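Local structure of (R)-specific secondary-alkylsulfatase (Pseudomonas sp., 4AXH) at residues Ala206-Met211 with Leu267-Tyr272; Gly279-Phe284 with Tyr299-Lys304; Ala463-Met468 with Lys495-Leu500; Trp479-Gly484 with Asp503-Leu508; Ile558-Asp563 with Gly643-Leu648. The protein hydrolyses secondary alkyl sulfates of (R) configuration, with strict inversion, to (S)-alcohols and sulfate, as a zinc-dependent homodimeric enzyme. One frame throughout, in Å; residues are numbered along the deposited sequence. Where two conformers were deposited one is given.

Contact 1 of 5, residues Ala206-Met211 with Leu267-Tyr272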
# COMPACT_ATOMS: atom_id res chain seq x y z
N ALA A 206 -25.97 -6.23 -5.77
CA ALA A 206 -24.61 -5.70 -5.64
C ALA A 206 -23.87 -6.34 -4.47
O ALA A 206 -24.50 -6.67 -3.48
CB ALA A 206 -24.64 -4.18 -5.47
N PRO A 207 -22.51 -6.51 -4.56
CA PRO A 207 -21.78 -7.12 -3.44
C PRO A 207 -21.71 -6.21 -2.22
O PRO A 207 -21.90 -5.00 -2.35
CB PRO A 207 -20.39 -7.38 -4.02
CG PRO A 207 -20.26 -6.42 -5.13
CD PRO A 207 -21.61 -6.22 -5.70
N SER A 208 -21.47 -6.80 -1.03
CA SER A 208 -21.34 -6.12 0.25
C SER A 208 -20.44 -4.90 0.15
O SER A 208 -19.33 -4.98 -0.42
CB SER A 208 -20.77 -7.10 1.27
OG SER A 208 -20.44 -6.50 2.51
N GLY A 209 -20.91 -3.77 0.71
CA GLY A 209 -20.15 -2.52 0.79
C GLY A 209 -20.07 -1.66 -0.45
O GLY A 209 -19.24 -0.74 -0.50
N PHE A 210 -20.94 -1.94 -1.45
CA PHE A 210 -20.99 -1.26 -2.73
C PHE A 210 -21.06 0.25 -2.65
O PHE A 210 -20.16 0.93 -3.16
CB PHE A 210 -22.12 -1.83 -3.61
CG PHE A 210 -22.23 -1.19 -4.98
CD1 PHE A 210 -23.02 -0.06 -5.17
CD2 PHE A 210 -21.58 -1.73 -6.08
CE1 PHE A 210 -23.14 0.52 -6.44
CE2 PHE A 210 -21.72 -1.16 -7.35
CZ PHE A 210 -22.50 -0.03 -7.51
N MET A 211 -22.14 0.79 -2.02
CA MET A 211 -22.37 2.23 -1.89
C MET A 211 -21.19 2.98 -1.28
O MET A 211 -20.70 3.93 -1.90
CB MET A 211 -23.69 2.53 -1.20
CG MET A 211 -24.92 2.40 -2.13
SD MET A 211 -24.97 3.40 -3.69
CE MET A 211 -24.55 5.06 -3.05
N LEU A 267 -28.44 -6.52 -1.43
CA LEU A 267 -27.01 -6.67 -1.15
C LEU A 267 -26.59 -8.10 -0.83
O LEU A 267 -27.19 -8.73 0.04
CB LEU A 267 -26.63 -5.76 0.02
CG LEU A 267 -26.16 -4.36 -0.36
CD1 LEU A 267 -26.53 -3.36 0.68
CD2 LEU A 267 -24.65 -4.34 -0.57
N ILE A 268 -25.54 -8.59 -1.51
CA ILE A 268 -24.97 -9.92 -1.30
C ILE A 268 -23.98 -9.82 -0.14
O ILE A 268 -22.97 -9.11 -0.22
CB ILE A 268 -24.36 -10.50 -2.61
CG1 ILE A 268 -25.25 -10.25 -3.86
CG2 ILE A 268 -23.96 -11.98 -2.45
CD1 ILE A 268 -26.75 -10.67 -3.78
N GLU A 269 -24.31 -10.49 0.97
CA GLU A 269 -23.52 -10.40 2.20
C GLU A 269 -22.79 -11.65 2.63
O GLU A 269 -21.78 -11.55 3.35
CB GLU A 269 -24.36 -9.77 3.35
CG GLU A 269 -24.82 -8.33 3.08
CD GLU A 269 -23.80 -7.22 3.23
OE1 GLU A 269 -22.76 -7.45 3.89
OE2 GLU A 269 -24.05 -6.11 2.71
N LYS A 270 -23.29 -12.82 2.19
CA LYS A 270 -22.71 -14.15 2.48
C LYS A 270 -21.63 -14.52 1.42
O LYS A 270 -21.78 -14.12 0.26
CB LYS A 270 -23.81 -15.25 2.48
CG LYS A 270 -24.93 -15.05 3.51
CD LYS A 270 -26.10 -16.00 3.23
CE LYS A 270 -27.30 -15.74 4.10
NZ LYS A 270 -27.48 -16.80 5.14
N PRO A 271 -20.59 -15.33 1.76
CA PRO A 271 -19.56 -15.69 0.75
C PRO A 271 -20.08 -16.27 -0.56
O PRO A 271 -19.41 -16.17 -1.59
CB PRO A 271 -18.68 -16.68 1.49
CG PRO A 271 -18.80 -16.28 2.91
CD PRO A 271 -20.25 -15.91 3.08
N TYR A 272 -21.26 -16.91 -0.51
CA TYR A 272 -21.99 -17.51 -1.62
C TYR A 272 -23.49 -17.32 -1.36
O TYR A 272 -23.95 -17.54 -0.26
CB TYR A 272 -21.66 -19.01 -1.80
CG TYR A 272 -20.19 -19.31 -2.04
CD1 TYR A 272 -19.67 -19.36 -3.34
CD2 TYR A 272 -19.33 -19.59 -0.98
CE1 TYR A 272 -18.33 -19.69 -3.56
CE2 TYR A 272 -17.99 -19.88 -1.19
CZ TYR A 272 -17.49 -19.94 -2.48
OH TYR A 272 -16.16 -20.24 -2.64
O HOH W 1 -22.68 -3.40 2.80
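Ser208 and Glu269 meet just past the ends of two parallel strands. The Ser208 hydroxyl donates a hydrogen bond to Glu269, with OG 2.9 Å from OE1. It comes from above the carboxylate plane, 43° out of it. OG stands anti to the Ser208 backbone N, and from there it reaches the carboxylate. The Glu269 chain bends at chi2 (-76°), which turns CD back to Ser208. Its other oxygen, OE2, takes a hydrogen bond from a water at 3.0 Å, and that water accepts one from Gly209 N. The carboxylate therefore grips the turn of Pro207-Phe210 twice, once directly and once through water. This is a type II turn, and Gly209 in it is the N-cap of helix 210-219.

Leu267 lies beside the turn. Its CD2 comes within 3.3 Å of Pro207 O and also touches Ser208 CA. Ile268 points to the same side of the sheet as Pro207, where Met296 touches both.

The strands themselves are joined by Ile268 N to Ala206 O (2.9 Å, 171° at the hydrogen) and more weakly by Ser208 N to Ile268 O. Strand 266-268 is outermost in its sheet within this chain. Pro207 is about 5 Å from the zinc ligand His179, side chain to side chain. Parallel strands whose C-terminal ends run into loops and helices near the zinc site are characteristic of the metallo-beta-lactamase fold.

Contact 2 of 5, residues Gly279-Phe284 with Tyr299-Lys304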
# COMPACT_ATOMS: atom_id res chain seq x y z
N GLY A 279 -37.30 -16.51 -13.27
CA GLY A 279 -36.96 -17.87 -13.67
C GLY A 279 -35.52 -18.00 -14.12
O GLY A 279 -35.22 -18.76 -15.04
N VAL A 280 -34.63 -17.21 -13.48
CA VAL A 280 -33.19 -17.17 -13.76
C VAL A 280 -32.50 -17.43 -12.44
O VAL A 280 -32.72 -16.70 -11.47
CB VAL A 280 -32.74 -15.83 -14.42
CG1 VAL A 280 -31.24 -15.77 -14.57
CG2 VAL A 280 -33.41 -15.63 -15.77
N GLU A 281 -31.70 -18.51 -12.39
CA GLU A 281 -30.94 -18.88 -11.20
C GLU A 281 -29.60 -18.16 -11.26
O GLU A 281 -28.91 -18.18 -12.29
CB GLU A 281 -30.72 -20.41 -11.16
CG GLU A 281 -31.78 -21.21 -10.44
CD GLU A 281 -31.62 -22.70 -10.66
OE1 GLU A 281 -30.69 -23.30 -10.08
OE2 GLU A 281 -32.41 -23.26 -11.46
N LEU A 282 -29.24 -17.52 -10.14
CA LEU A 282 -28.00 -16.77 -9.97
C LEU A 282 -27.36 -17.19 -8.68
O LEU A 282 -28.01 -17.14 -7.63
CB LEU A 282 -28.27 -15.24 -9.90
CG LEU A 282 -29.26 -14.62 -10.88
CD1 LEU A 282 -29.80 -13.33 -10.36
CD2 LEU A 282 -28.63 -14.41 -12.22
N GLU A 283 -26.10 -17.62 -8.75
CA GLU A 283 -25.25 -17.93 -7.61
C GLU A 283 -24.15 -16.87 -7.69
O GLU A 283 -23.49 -16.72 -8.74
CB GLU A 283 -24.66 -19.35 -7.66
CG GLU A 283 -23.92 -19.75 -6.39
CD GLU A 283 -23.52 -21.21 -6.21
OE1 GLU A 283 -23.97 -22.06 -7.00
OE2 GLU A 283 -22.76 -21.51 -5.25
N PHE A 284 -24.02 -16.09 -6.64
CA PHE A 284 -23.04 -15.03 -6.48
C PHE A 284 -21.95 -15.50 -5.53
O PHE A 284 -22.25 -16.11 -4.49
CB PHE A 284 -23.72 -13.79 -5.88
CG PHE A 284 -24.94 -13.24 -6.63
CD1 PHE A 284 -24.78 -12.54 -7.82
CD2 PHE A 284 -26.22 -13.38 -6.11
CE1 PHE A 284 -25.88 -12.02 -8.50
CE2 PHE A 284 -27.33 -12.85 -6.78
CZ PHE A 284 -27.15 -12.19 -7.99
N TYR A 299 -22.32 -17.07 -11.11
CA TYR A 299 -22.44 -18.35 -11.80
C TYR A 299 -23.92 -18.53 -12.19
O TYR A 299 -24.82 -18.06 -11.50
CB TYR A 299 -21.87 -19.52 -10.95
CG TYR A 299 -22.09 -20.90 -11.53
CD1 TYR A 299 -21.37 -21.35 -12.63
CD2 TYR A 299 -22.97 -21.80 -10.93
CE1 TYR A 299 -21.55 -22.63 -13.15
CE2 TYR A 299 -23.15 -23.10 -11.43
CZ TYR A 299 -22.44 -23.50 -12.54
OH TYR A 299 -22.68 -24.75 -13.06
N LEU A 300 -24.14 -19.12 -13.35
CA LEU A 300 -25.46 -19.38 -13.88
C LEU A 300 -25.65 -20.88 -13.93
O LEU A 300 -25.29 -21.52 -14.93
CB LEU A 300 -25.67 -18.71 -15.25
CG LEU A 300 -25.54 -17.20 -15.23
CD1 LEU A 300 -25.64 -16.64 -16.63
CD2 LEU A 300 -26.56 -16.57 -14.31
N PRO A 301 -26.18 -21.47 -12.82
CA PRO A 301 -26.35 -22.94 -12.78
C PRO A 301 -27.17 -23.52 -13.93
O PRO A 301 -26.79 -24.57 -14.45
CB PRO A 301 -26.90 -23.23 -11.38
CG PRO A 301 -27.30 -21.93 -10.83
CD PRO A 301 -26.59 -20.85 -11.55
N GLN A 302 -28.20 -22.80 -14.39
CA GLN A 302 -29.07 -23.23 -15.49
C GLN A 302 -28.35 -23.28 -16.82
O GLN A 302 -28.69 -24.12 -17.67
CB GLN A 302 -30.28 -22.30 -15.64
CG GLN A 302 -31.25 -22.29 -14.47
CD GLN A 302 -32.09 -21.03 -14.46
OE1 GLN A 302 -31.84 -20.04 -15.18
NE2 GLN A 302 -33.10 -21.02 -13.63
N PHE A 303 -27.39 -22.37 -17.02
CA PHE A 303 -26.66 -22.21 -18.28
C PHE A 303 -25.29 -22.88 -18.29
O PHE A 303 -24.72 -23.05 -19.38
CB PHE A 303 -26.49 -20.71 -18.57
CG PHE A 303 -27.76 -19.96 -18.89
CD1 PHE A 303 -28.57 -19.47 -17.87
CD2 PHE A 303 -28.11 -19.69 -20.20
CE1 PHE A 303 -29.74 -18.79 -18.17
CE2 PHE A 303 -29.28 -18.98 -20.50
CZ PHE A 303 -30.09 -18.55 -19.48
N LYS A 304 -24.76 -23.27 -17.10
CA LYS A 304 -23.43 -23.87 -16.97
C LYS A 304 -22.35 -22.89 -17.49
O LYS A 304 -21.37 -23.31 -18.14
CB LYS A 304 -23.33 -25.26 -17.66
CG LYS A 304 -23.74 -26.44 -16.79
CD LYS A 304 -23.26 -27.76 -17.40
CE LYS A 304 -22.39 -28.53 -16.44
NZ LYS A 304 -21.24 -29.19 -17.14
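Gln302 turns its side-chain amide to the backbone and side chain of Glu281. Its OE1 accepts from Glu281 N at 3.2 Å, a bond nearly straight at the hydrogen (166°), although the donor sits above the amide plane. Its NE2 donates to Glu281 OE2 at 3.2 Å, on the anti side but tilted out of the carboxylate plane, and makes a weak bond to Gly279 O. The two flat groups are nearly perpendicular, 83° apart. Glu281 OE1 forms a salt bridge with Arg274 of strand 272-277.

The backbone forms one antiparallel hydrogen-bonded pair. Glu283 N donates to Tyr299 O at 3.1 Å, and Tyr299 N donates to Glu283 O at 2.7 Å. They join strands 280-286 and 296-300 as a beta hairpin within the metallo-beta-lactamase region. After Leu300 the chain turns away, and Gln302 continues the pairing through its side chain.

Apolar packing lies on both sides of the hairpin. Leu282 and Leu300 run side by side, CD2 to CD2 at 3.6 Å, with Ile138 against Leu282. On the other side, Pro301 CG rests 3.8 Å from Glu281 CB.

Among the polar groups, the Glu283 carboxylate approaches the Tyr299 ring obliquely, and Tyr299 OH hydrogen-bonds to Arg347 O.

Contact 3 of 5, residues Ala463-Met468 with Lys495-Leu500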
# COMPACT_ATOMS: atom_id res chain seq x y z
N ALA A 463 26.09 19.27 -23.15
CA ALA A 463 26.74 17.97 -22.95
C ALA A 463 25.71 16.86 -22.76
O ALA A 463 25.82 15.82 -23.41
CB ALA A 463 27.68 18.02 -21.76
N VAL A 464 24.67 17.12 -21.94
CA VAL A 464 23.58 16.18 -21.71
C VAL A 464 22.80 15.93 -23.02
O VAL A 464 22.44 14.79 -23.29
CB VAL A 464 22.70 16.49 -20.47
CG1 VAL A 464 23.55 16.72 -19.22
CG2 VAL A 464 21.78 17.68 -20.69
N LEU A 465 22.65 16.98 -23.87
CA LEU A 465 21.97 16.93 -25.17
C LEU A 465 22.73 16.06 -26.20
O LEU A 465 22.10 15.38 -27.02
CB LEU A 465 21.75 18.35 -25.73
CG LEU A 465 20.42 19.05 -25.41
CD1 LEU A 465 20.58 20.55 -25.36
CD2 LEU A 465 19.35 18.73 -26.43
N LYS A 466 24.08 16.10 -26.18
CA LYS A 466 24.95 15.32 -27.07
C LYS A 466 24.86 13.85 -26.68
O LYS A 466 24.77 12.98 -27.55
CB LYS A 466 26.41 15.81 -26.95
CG LYS A 466 27.25 15.67 -28.23
CD LYS A 466 27.99 14.33 -28.33
CE LYS A 466 28.56 14.12 -29.71
NZ LYS A 466 28.89 12.70 -29.96
N GLN A 467 24.87 13.58 -25.36
CA GLN A 467 24.73 12.26 -24.74
C GLN A 467 23.35 11.67 -25.02
O GLN A 467 23.25 10.47 -25.27
CB GLN A 467 24.93 12.37 -23.23
CG GLN A 467 26.36 12.57 -22.82
CD GLN A 467 26.53 12.22 -21.38
OE1 GLN A 467 26.13 11.14 -20.94
NE2 GLN A 467 27.12 13.13 -20.62
N MET A 468 22.32 12.50 -24.96
CA MET A 468 20.93 12.15 -25.24
C MET A 468 20.84 11.71 -26.71
O MET A 468 20.20 10.68 -26.99
CB MET A 468 20.05 13.38 -25.04
CG MET A 468 18.86 13.17 -24.13
SD MET A 468 17.69 14.58 -24.19
CE MET A 468 18.60 15.79 -23.20
N LYS A 495 13.84 23.67 -25.81
CA LYS A 495 12.94 23.07 -26.80
C LYS A 495 13.55 21.88 -27.55
O LYS A 495 12.81 21.02 -28.04
CB LYS A 495 12.36 24.14 -27.74
CG LYS A 495 11.36 25.04 -27.01
CD LYS A 495 10.66 26.08 -27.86
CE LYS A 495 9.29 26.40 -27.30
NZ LYS A 495 8.25 25.44 -27.78
N ASP A 496 14.89 21.83 -27.60
CA ASP A 496 15.67 20.74 -28.20
C ASP A 496 15.60 19.51 -27.27
O ASP A 496 15.35 18.41 -27.76
CB ASP A 496 17.14 21.17 -28.45
CG ASP A 496 17.30 22.50 -29.17
OD1 ASP A 496 16.83 22.62 -30.32
OD2 ASP A 496 17.92 23.42 -28.58
N ALA A 497 15.78 19.70 -25.93
CA ALA A 497 15.69 18.67 -24.90
C ALA A 497 14.30 18.02 -24.86
O ALA A 497 14.18 16.81 -24.70
CB ALA A 497 15.99 19.27 -23.54
N ARG A 498 13.25 18.86 -24.98
CA ARG A 498 11.85 18.47 -24.99
C ARG A 498 11.54 17.59 -26.19
O ARG A 498 10.96 16.51 -26.02
CB ARG A 498 10.96 19.71 -25.03
CG ARG A 498 10.96 20.54 -23.76
CD ARG A 498 10.17 21.82 -24.00
NE ARG A 498 8.72 21.58 -23.97
CZ ARG A 498 7.96 21.73 -22.90
NH1 ARG A 498 8.49 22.12 -21.74
NH2 ARG A 498 6.65 21.49 -22.96
N ALA A 499 11.93 18.04 -27.40
CA ALA A 499 11.68 17.35 -28.67
C ALA A 499 12.37 16.00 -28.71
O ALA A 499 11.78 15.04 -29.21
CB ALA A 499 12.15 18.21 -29.84
N LEU A 500 13.59 15.92 -28.15
CA LEU A 500 14.40 14.72 -28.08
C LEU A 500 13.79 13.74 -27.13
O LEU A 500 13.54 12.61 -27.54
CB LEU A 500 15.85 15.05 -27.71
CG LEU A 500 16.92 15.11 -28.86
CD1 LEU A 500 16.31 15.27 -30.25
CD2 LEU A 500 17.94 16.19 -28.59
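Leu465 and Leu500 meet through their CD2 methyls, 3.6 Å apart, with the two side chains at about a right angle. The contact is apolar, with no hydrogen bond between the segments. Both belong to helices of the alkylsulfatase dimerisation region. The same Leu465 methyl reaches the first turn of helix 495-511. There it touches Asp496 CB at 3.9 Å.

Met468 packs beside this pair. Its SD sits 4.0 Å from Leu500 CB. Its chain bends at chi3 (-75°), which brings CE to 4.4 Å from Ala497 CB. Ala497 thus meets both side chains, Met468 CE at its CB and Leu465 CD2 at its N, the latter at 3.7 Å.

The axes of segments 463-468 and 495-500 are 10.6 Å apart at closest approach and cross at 23°, running in nearly the same direction. Gln467 faces the second subunit and hydrogen-bonds to its Ala457 O. Helix 477-490 lies between the two helices in sequence and also packs here, with Leu487 touching both Leu465 and Ala497.

Contact 4 of 5, residues Trp479-Gly484 with Asp503-Leu508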
# COMPACT_ATOMS: atom_id res chain seq x y z
N TRP A 479 17.51 5.00 -21.61
CA TRP A 479 18.50 5.87 -20.99
C TRP A 479 18.32 7.30 -21.48
O TRP A 479 18.38 8.22 -20.68
CB TRP A 479 19.93 5.34 -21.18
CG TRP A 479 20.99 6.23 -20.60
CD1 TRP A 479 21.95 6.92 -21.28
CD2 TRP A 479 21.16 6.58 -19.21
NE1 TRP A 479 22.71 7.67 -20.41
CE2 TRP A 479 22.26 7.46 -19.13
CE3 TRP A 479 20.51 6.20 -18.03
CZ2 TRP A 479 22.73 7.97 -17.92
CZ3 TRP A 479 20.95 6.73 -16.83
CH2 TRP A 479 22.05 7.61 -16.78
N ALA A 480 18.01 7.47 -22.78
CA ALA A 480 17.72 8.77 -23.36
C ALA A 480 16.66 9.54 -22.54
O ALA A 480 16.92 10.68 -22.18
CB ALA A 480 17.26 8.61 -24.79
N VAL A 481 15.51 8.90 -22.18
CA VAL A 481 14.44 9.54 -21.39
C VAL A 481 14.86 9.93 -19.98
O VAL A 481 14.32 10.90 -19.45
CB VAL A 481 13.05 8.84 -21.41
CG1 VAL A 481 12.52 8.70 -22.82
CG2 VAL A 481 13.09 7.49 -20.71
N GLN A 482 15.80 9.19 -19.38
CA GLN A 482 16.32 9.51 -18.05
C GLN A 482 17.13 10.82 -18.08
O GLN A 482 16.97 11.64 -17.18
CB GLN A 482 17.14 8.36 -17.48
CG GLN A 482 16.29 7.24 -16.89
CD GLN A 482 15.88 7.54 -15.47
OE1 GLN A 482 16.72 7.79 -14.60
NE2 GLN A 482 14.59 7.49 -15.21
N LEU A 483 17.96 11.03 -19.15
CA LEU A 483 18.74 12.26 -19.35
C LEU A 483 17.81 13.43 -19.65
O LEU A 483 17.89 14.47 -18.98
CB LEU A 483 19.77 12.13 -20.49
CG LEU A 483 20.91 11.08 -20.38
CD1 LEU A 483 22.07 11.45 -21.23
CD2 LEU A 483 21.45 10.96 -18.97
N GLY A 484 16.91 13.23 -20.62
CA GLY A 484 15.90 14.20 -21.04
C GLY A 484 15.02 14.71 -19.92
O GLY A 484 14.67 15.89 -19.93
N ASP A 503 10.76 12.30 -28.62
CA ASP A 503 11.13 11.38 -29.70
C ASP A 503 11.50 9.99 -29.17
O ASP A 503 11.06 8.99 -29.73
CB ASP A 503 12.30 11.95 -30.55
CG ASP A 503 11.92 12.99 -31.63
OD1 ASP A 503 10.80 13.55 -31.56
OD2 ASP A 503 12.75 13.22 -32.55
N ALA A 504 12.27 9.95 -28.07
CA ALA A 504 12.72 8.74 -27.39
C ALA A 504 11.56 8.02 -26.71
O ALA A 504 11.50 6.79 -26.82
CB ALA A 504 13.80 9.06 -26.38
N MET A 505 10.62 8.77 -26.03
CA MET A 505 9.39 8.27 -25.38
C MET A 505 8.49 7.62 -26.41
O MET A 505 7.97 6.54 -26.18
CB MET A 505 8.58 9.41 -24.76
CG MET A 505 8.94 9.71 -23.34
SD MET A 505 7.47 10.16 -22.41
CE MET A 505 8.25 10.87 -20.96
N GLU A 506 8.31 8.30 -27.56
CA GLU A 506 7.51 7.88 -28.71
C GLU A 506 7.97 6.52 -29.23
O GLU A 506 7.11 5.68 -29.53
CB GLU A 506 7.64 8.95 -29.79
CG GLU A 506 6.84 8.70 -31.06
CD GLU A 506 6.84 9.92 -31.95
OE1 GLU A 506 7.86 10.16 -32.64
OE2 GLU A 506 5.86 10.69 -31.87
N GLN A 507 9.30 6.31 -29.32
CA GLN A 507 9.94 5.06 -29.76
C GLN A 507 9.66 3.97 -28.74
O GLN A 507 9.37 2.85 -29.14
CB GLN A 507 11.46 5.23 -29.99
CG GLN A 507 11.87 6.09 -31.21
CD GLN A 507 11.33 5.63 -32.54
OE1 GLN A 507 11.55 4.49 -32.98
NE2 GLN A 507 10.67 6.54 -33.26
N LEU A 508 9.67 4.31 -27.42
CA LEU A 508 9.32 3.39 -26.31
C LEU A 508 7.84 2.97 -26.41
O LEU A 508 7.51 1.83 -26.07
CB LEU A 508 9.60 4.00 -24.94
CG LEU A 508 11.08 4.24 -24.57
CD1 LEU A 508 11.19 5.08 -23.29
CD2 LEU A 508 11.84 2.94 -24.39
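Helices 477-490 and 495-511 pack against each other here in a buried, wholly apolar contact between consecutive helices of the dimerisation region. The axes of segments 479-484 and 503-508 run roughly antiparallel, at 145°, as in a helical hairpin. They come within 9.0 Å of each other. Small side chains permit this approach: Ala480 CB meets Ala504 CB at 3.8 Å.

Val481 is the central residue. Its CG1 is 3.8 Å from Ala504 CB and also 3.8 Å from Met505 CG, and it lies against the backbone at Met505 N. The valine and methionine side chains cross at about a right angle. Val481 and Leu508 instead reach tip to tip, with CG1 3.9 Å from Leu508 CD1.

Other helices close round the pair. Tyr521 of helix 515-529 touches Met505 and Leu508, and Ala471 of helix 461-474 touches Ala480. On a different side of helix 477-490, Trp479 meets Tyr454 of the second subunit edge-to-face, and Gln482 bonds to the hydroxyl of that tyrosine.

No hydrogen bond or charge pair joins the two segments. Their hold on each other therefore rests on van der Waals fit and on burial of methyl and methylene groups.

Contact 5 of 5, residues Ile558-Asp563 with Gly643-Leu648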
# COMPACT_ATOMS: atom_id res chain seq x y z
N ILE A 558 -9.13 18.53 3.19
CA ILE A 558 -8.13 18.40 2.13
C ILE A 558 -8.00 19.73 1.36
O ILE A 558 -6.89 20.13 1.01
CB ILE A 558 -8.53 17.19 1.21
CG1 ILE A 558 -8.15 15.85 1.87
CG2 ILE A 558 -7.97 17.30 -0.21
CD1 ILE A 558 -8.93 14.65 1.39
N ARG A 559 -9.13 20.41 1.11
CA ARG A 559 -9.20 21.70 0.42
C ARG A 559 -8.68 22.86 1.30
O ARG A 559 -8.12 23.82 0.78
CB ARG A 559 -10.64 21.99 -0.03
CG ARG A 559 -11.04 21.20 -1.27
CD ARG A 559 -12.35 21.67 -1.83
NE ARG A 559 -12.29 23.09 -2.16
CZ ARG A 559 -13.35 23.87 -2.31
NH1 ARG A 559 -14.57 23.36 -2.18
NH2 ARG A 559 -13.20 25.15 -2.61
N LEU A 560 -8.84 22.74 2.64
CA LEU A 560 -8.36 23.73 3.60
C LEU A 560 -6.87 24.02 3.41
O LEU A 560 -6.05 23.10 3.30
CB LEU A 560 -8.66 23.27 5.04
CG LEU A 560 -8.29 24.24 6.16
CD1 LEU A 560 -9.34 25.30 6.31
CD2 LEU A 560 -8.14 23.52 7.46
N ASP A 561 -6.55 25.32 3.33
CA ASP A 561 -5.20 25.85 3.15
C ASP A 561 -4.61 26.15 4.52
O ASP A 561 -4.86 27.22 5.08
CB ASP A 561 -5.23 27.12 2.28
CG ASP A 561 -3.87 27.66 1.83
OD1 ASP A 561 -2.82 27.13 2.29
OD2 ASP A 561 -3.86 28.58 0.98
N THR A 562 -3.81 25.19 5.03
CA THR A 562 -3.11 25.23 6.31
C THR A 562 -2.41 26.57 6.57
O THR A 562 -2.56 27.12 7.66
CB THR A 562 -2.16 24.03 6.41
OG1 THR A 562 -2.95 22.85 6.28
CG2 THR A 562 -1.39 23.99 7.71
N ASP A 563 -1.70 27.12 5.57
CA ASP A 563 -0.98 28.39 5.70
C ASP A 563 -1.86 29.60 6.06
O ASP A 563 -1.52 30.32 7.00
CB ASP A 563 -0.13 28.66 4.46
CG ASP A 563 0.99 27.66 4.27
OD1 ASP A 563 1.27 26.89 5.23
OD2 ASP A 563 1.59 27.65 3.17
N GLY A 643 -18.46 32.06 6.83
CA GLY A 643 -17.89 32.73 5.67
C GLY A 643 -16.37 32.76 5.73
O GLY A 643 -15.70 32.63 4.70
N GLU A 644 -15.84 32.91 6.97
CA GLU A 644 -14.43 32.91 7.33
C GLU A 644 -13.85 31.54 6.95
O GLU A 644 -12.85 31.46 6.23
CB GLU A 644 -14.28 33.16 8.85
CG GLU A 644 -12.84 33.27 9.36
CD GLU A 644 -12.65 33.54 10.85
OE1 GLU A 644 -13.64 33.91 11.54
OE2 GLU A 644 -11.50 33.41 11.33
N PHE A 645 -14.52 30.46 7.42
CA PHE A 645 -14.12 29.08 7.15
C PHE A 645 -14.04 28.80 5.65
O PHE A 645 -13.01 28.30 5.20
CB PHE A 645 -15.04 28.09 7.89
CG PHE A 645 -14.94 26.66 7.43
CD1 PHE A 645 -13.74 25.97 7.49
CD2 PHE A 645 -16.06 26.01 6.92
CE1 PHE A 645 -13.64 24.65 7.04
CE2 PHE A 645 -15.97 24.69 6.47
CZ PHE A 645 -14.76 24.02 6.53
N PHE A 646 -15.08 29.17 4.89
CA PHE A 646 -15.15 28.99 3.44
C PHE A 646 -14.12 29.79 2.64
O PHE A 646 -13.80 29.42 1.50
CB PHE A 646 -16.58 29.27 2.94
CG PHE A 646 -17.52 28.12 3.19
CD1 PHE A 646 -18.01 27.85 4.46
CD2 PHE A 646 -17.84 27.24 2.16
CE1 PHE A 646 -18.84 26.75 4.70
CE2 PHE A 646 -18.68 26.15 2.40
CZ PHE A 646 -19.17 25.91 3.66
N GLY A 647 -13.59 30.85 3.25
CA GLY A 647 -12.57 31.71 2.67
C GLY A 647 -11.18 31.12 2.72
O GLY A 647 -10.27 31.58 2.03
N LEU A 648 -11.03 30.07 3.54
CA LEU A 648 -9.78 29.34 3.77
C LEU A 648 -9.65 28.08 2.91
O LEU A 648 -8.67 27.35 3.02
CB LEU A 648 -9.68 28.98 5.27
CG LEU A 648 -9.64 30.16 6.23
CD1 LEU A 648 -9.91 29.72 7.64
CD2 LEU A 648 -8.34 30.93 6.11
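In the C-terminal region of the alkylsulfatase, Leu560 and Asp561 at the end of helix 549-559 meet Leu648 in the chain leaving helix 640-646. One backbone hydrogen bond joins the two. Asp561 N donates to Leu648 O at 3.0 Å, straight to within 15° at the hydrogen and nearly along the C=O axis. Asp561 CB also touches this carbonyl oxygen, at 3.5 Å. Leu560 is the first residue after helix 549-559 to leave helical geometry, and the Asp561 N-H follows directly after this change of direction.

Beside the bond, Leu560 and Leu648 lie side by side and point the same way. Leu560 CD1 is 3.8 Å from Leu648 CB. The same CD1 methyl approaches the Phe645 ring obliquely, 4.4 Å from CE1. The two leucines share a further neighbour, Leu587 of strand 581-588, and Phe645 rests on Leu585 of that strand.

Arg559 extends the link along the chain, its NE bonding to Asp650 O. The second subunit also comes close: its Asn385 bonds to Ile558 O, and its Arg382 packs on Asp561. Phe645 also touches Met570 and Leu572. Helices packed in this way on the sheet of strands 570-576 and 581-588 are consistent with an SCP2-like alpha/beta fold for this domain.

Overall arrangement
From the N terminus, contact 1 comes first and closes a loop with 55 residues between its segments 206-211 and 267-272. Contact 2 follows in series and closes the short hairpin of strands 280-286 and 296-300. These two touch through Ile268 and Phe284, which joins two sheets of the metallo-beta-lactamase region. Contacts 3 and 4 lie in the dimerisation region, on the opposite side of the chain's centre. Their segments alternate along the chain, so the loops cross; both use helix 495-511, and Met468 packs on Gly484 between them. Contact 5 closes last, bringing together the ends of helices 549-559 and 640-646, with 79 residues between its segments. It touches neither pair.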